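Anopheles gambiae adenosine kinase (Anopheles gambiae, PDB 3LOO) phosphorylates adenosine to AMP as a high-affinity adenosine kinase, a member of the pfkB family of carbohydrate kinases. Local coordinates at residues 152-157 with 187-192. Numbering follows the deposited sequence.
Sequences ANLAAA and FTVSFE. With B4P (bis(adenosine)-5'-tetraphosphate), chain D.
Leu154 reaches across to Thr188 and Val189 where, in this pfkB-family kinase of ribokinase-like fold, the small lid sheet meets the large alpha/beta domain. Beyond lid strand 147-153, a beta turn close to type II', Leu154 to Ala157, is closed by Ala157 N donating to Leu154 O at 2.9 Å and leads into a 3-10 segment; 187-192 lie at the head of the segment running into helix 187-203, after core strand 179-183.

The apolar contact is carried by one branch of Leu154. Its CD1 lies 3.4 Å from CG2 of Thr188, tight for two methyl carbons, and 3.7 Å from CG2 of Val189, so one methyl touches both residues. Thr188 turns that methyl to Leu154 with CG2 anti to the backbone N. Leu33 and Leu57 of the lid sheet also pack on Leu154.

The other branch, CD2, faces the ligand, 3.7 Å from N6A of an adenine of the bound bis(adenosine)-5'-tetraphosphate, and Ala152 CB lies 3.4 Å from the same amino nitrogen. This adenine probably occupies the adenosine site, and Leu154 thus links the wall of its pocket to 187-192.

Among the polar groups, Thr188 OG1, beside the backbone N (chi1 -55°), hydrogen-bonds with Tyr221 OH. The Ala157 carbonyl abuts both Val189 methyls, its O lying 3.4 Å from CG2 and just 3.0 Å from CG1.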
loop_
_atom_site.group_PDB
_atom_site.type_symbol
_atom_site.label_atom_id
_atom_site.label_comp_id
_atom_site.label_asym_id
_atom_site.label_seq_id
_atom_site.Cartn_x
_atom_site.Cartn_y
_atom_site.Cartn_z
ATOM N N ALA A 152 -8.216 10.483 -4.064
ATOM C CA ALA A 152 -8.891 9.209 -3.774
ATOM C C ALA A 152 -10.299 9.445 -3.246
ATOM O O ALA A 152 -10.488 10.098 -2.213
ATOM C CB ALA A 152 -8.068 8.356 -2.737
ATOM N N ASN A 153 -11.255 8.939 -3.998
ATOM C CA ASN A 153 -12.659 8.970 -3.680
ATOM C C ASN A 153 -12.972 7.577 -3.178
ATOM O O ASN A 153 -13.193 6.645 -3.991
ATOM C CB ASN A 153 -13.473 9.272 -4.946
ATOM C CG ASN A 153 -14.983 9.129 -4.731
ATOM O OD1 ASN A 153 -15.495 9.348 -3.629
ATOM N ND2 ASN A 153 -15.686 8.741 -5.780
ATOM N N LEU A 154 -12.921 7.429 -1.849
ATOM C CA LEU A 154 -12.965 6.102 -1.211
ATOM C C LEU A 154 -14.309 5.409 -1.371
ATOM O O LEU A 154 -14.362 4.204 -1.641
ATOM C CB LEU A 154 -12.590 6.170 0.276
ATOM C CG LEU A 154 -11.142 6.550 0.622
ATOM C CD1 LEU A 154 -10.886 6.394 2.103
ATOM C CD2 LEU A 154 -10.118 5.658 -0.189
ATOM N N ALA A 155 -15.387 6.171 -1.175
ATOM C CA ALA A 155 -16.763 5.714 -1.432
ATOM C C ALA A 155 -17.003 4.329 -0.775
ATOM O O ALA A 155 -16.938 4.255 0.452
ATOM C CB ALA A 155 -17.058 5.735 -2.949
ATOM N N ALA A 156 -17.240 3.245 -1.534
ATOM C CA ALA A 156 -17.542 1.936 -0.902
ATOM C C ALA A 156 -16.405 1.387 -0.041
ATOM O O ALA A 156 -16.644 0.656 0.936
ATOM C CB ALA A 156 -17.968 0.875 -1.945
ATOM N N ALA A 157 -15.173 1.748 -0.377
ATOM C CA ALA A 157 -14.039 1.310 0.472
ATOM C C ALA A 157 -14.200 1.805 1.909
ATOM O O ALA A 157 -13.677 1.179 2.829
ATOM C CB ALA A 157 -12.694 1.741 -0.098
ATOM N N PHE A 187 -6.361 3.297 7.419
ATOM C CA PHE A 187 -6.736 4.006 8.679
ATOM C C PHE A 187 -7.924 4.956 8.515
ATOM O O PHE A 187 -8.712 5.151 9.464
ATOM C CB PHE A 187 -5.565 4.777 9.276
ATOM C CG PHE A 187 -4.432 3.917 9.770
ATOM C CD1 PHE A 187 -4.282 2.575 9.370
ATOM C CD2 PHE A 187 -3.468 4.481 10.591
ATOM C CE1 PHE A 187 -3.196 1.832 9.816
ATOM C CE2 PHE A 187 -2.396 3.740 11.034
ATOM C CZ PHE A 187 -2.253 2.420 10.640
ATOM N N THR A 188 -8.075 5.525 7.314
ATOM C CA THR A 188 -9.234 6.381 6.992
ATOM C C THR A 188 -10.503 5.576 7.201
ATOM O O THR A 188 -11.530 6.093 7.669
ATOM C CB THR A 188 -9.196 6.861 5.507
ATOM O OG1 THR A 188 -7.960 7.511 5.265
ATOM C CG2 THR A 188 -10.369 7.817 5.167
ATOM N N VAL A 189 -10.423 4.283 6.882
ATOM C CA VAL A 189 -11.621 3.472 6.806
ATOM C C VAL A 189 -11.878 2.650 8.072
ATOM O O VAL A 189 -13.015 2.565 8.511
ATOM C CB VAL A 189 -11.581 2.563 5.552
ATOM C CG1 VAL A 189 -12.682 1.586 5.584
ATOM C CG2 VAL A 189 -11.640 3.442 4.274
ATOM N N SER A 190 -10.847 2.004 8.614
ATOM C CA SER A 190 -11.050 1.160 9.788
ATOM C C SER A 190 -9.760 0.942 10.518
ATOM O O SER A 190 -9.167 -0.158 10.449
ATOM C CB SER A 190 -11.647 -0.219 9.392
ATOM O OG SER A 190 -12.212 -0.855 10.540
ATOM N N PHE A 191 -9.306 1.976 11.217
ATOM C CA PHE A 191 -8.129 1.831 12.052
ATOM C C PHE A 191 -8.333 0.709 13.084
ATOM O O PHE A 191 -7.387 0.024 13.469
ATOM C CB PHE A 191 -7.753 3.147 12.776
ATOM C CG PHE A 191 -6.668 2.964 13.797
ATOM C CD1 PHE A 191 -5.358 2.692 13.397
ATOM C CD2 PHE A 191 -6.956 3.026 15.166
ATOM C CE1 PHE A 191 -4.368 2.487 14.324
ATOM C CE2 PHE A 191 -5.949 2.834 16.113
ATOM C CZ PHE A 191 -4.666 2.564 15.695
ATOM N N GLU A 192 -9.564 0.594 13.564
ATOM C CA GLU A 192 -9.942 -0.350 14.617
ATOM C C GLU A 192 -9.667 -1.810 14.130
ATOM O O GLU A 192 -9.186 -2.647 14.890
ATOM C CB GLU A 192 -11.422 -0.106 14.861
ATOM C CG GLU A 192 -12.107 -0.755 16.016
ATOM C CD GLU A 192 -13.580 -1.024 15.671
ATOM O OE1 GLU A 192 -14.135 -0.347 14.769
ATOM O OE2 GLU A 192 -14.176 -1.949 16.267
HETATM P PA B4P D . 1.913 6.130 -6.540
HETATM O O1A B4P D . 2.027 5.892 -8.038
HETATM O O2A B4P D . 1.642 7.559 -6.073
HETATM O O3A B4P D . 3.362 5.794 -5.939
HETATM P PB B4P D . 3.559 4.682 -4.813
HETATM O O1B B4P D . 3.306 3.277 -5.365
HETATM O O2B B4P D . 2.958 5.087 -3.478
HETATM O O3B B4P D . 5.178 5.036 -4.957
HETATM P PG B4P D . 6.174 5.590 -3.819
HETATM O O1G B4P D . 6.293 7.076 -3.846
HETATM O O2G B4P D . 5.695 5.007 -2.504
HETATM O O3G B4P D . 7.585 4.923 -4.174
HETATM P PD B4P D . 8.949 5.570 -4.744
HETATM O O1D B4P D . 8.585 6.608 -5.740
HETATM O O2D B4P D . 9.929 5.879 -3.648
HETATM O O5E B4P D . 0.855 5.089 -5.879
HETATM C C5E B4P D . -0.299 4.950 -6.678
HETATM C C4E B4P D . -1.402 4.151 -6.045
HETATM O O4E B4P D . -1.851 4.701 -4.806
HETATM C C3E B4P D . -2.601 4.228 -6.949
HETATM O O3E B4P D . -2.657 2.945 -7.602
HETATM C C2E B4P D . -3.791 4.406 -6.012
HETATM O O2E B4P D . -4.868 3.482 -6.216
HETATM C C1E B4P D . -3.175 4.279 -4.606
HETATM N N9A B4P D . -3.866 5.189 -3.674
HETATM C C8A B4P D . -3.886 6.554 -3.680
HETATM N N7A B4P D . -4.664 6.968 -2.637
HETATM C C5A B4P D . -5.164 5.872 -1.992
HETATM C C6A B4P D . -5.990 5.663 -0.876
HETATM N N6A B4P D . -6.560 6.686 -0.165
HETATM N N1A B4P D . -6.289 4.391 -0.510
HETATM C C2A B4P D . -5.762 3.328 -1.168
HETATM N N3A B4P D . -4.958 3.503 -2.229
HETATM C C4A B4P D . -4.639 4.755 -2.649
HETATM O O5F B4P D . 9.468 4.303 -5.577
HETATM C C5F B4P D . 9.474 2.990 -5.029
HETATM C C4F B4P D . 10.453 2.174 -5.871
HETATM O O4F B4P D . 10.213 2.333 -7.281
HETATM C C3F B4P D . 11.872 2.688 -5.708
HETATM O O3F B4P D . 12.428 2.181 -4.501
HETATM C C2F B4P D . 12.549 2.167 -6.961
HETATM O O2F B4P D . 12.946 0.793 -6.786
HETATM C C1F B4P D . 11.440 2.300 -8.021
HETATM N N9B B4P D . 11.623 3.624 -8.696
HETATM C C8B B4P D . 10.913 4.743 -8.452
HETATM N N7B B4P D . 11.343 5.770 -9.224
HETATM C C5B B4P D . 12.358 5.326 -9.994
HETATM C C6B B4P D . 13.200 5.887 -10.951
HETATM N N6B B4P D . 13.043 7.194 -11.282
HETATM N N1B B4P D . 14.153 5.113 -11.556
HETATM C C2B B4P D . 14.310 3.806 -11.230
HETATM N N3B B4P D . 13.525 3.206 -10.291
HETATM C C4B B4P D . 12.547 3.911 -9.640
#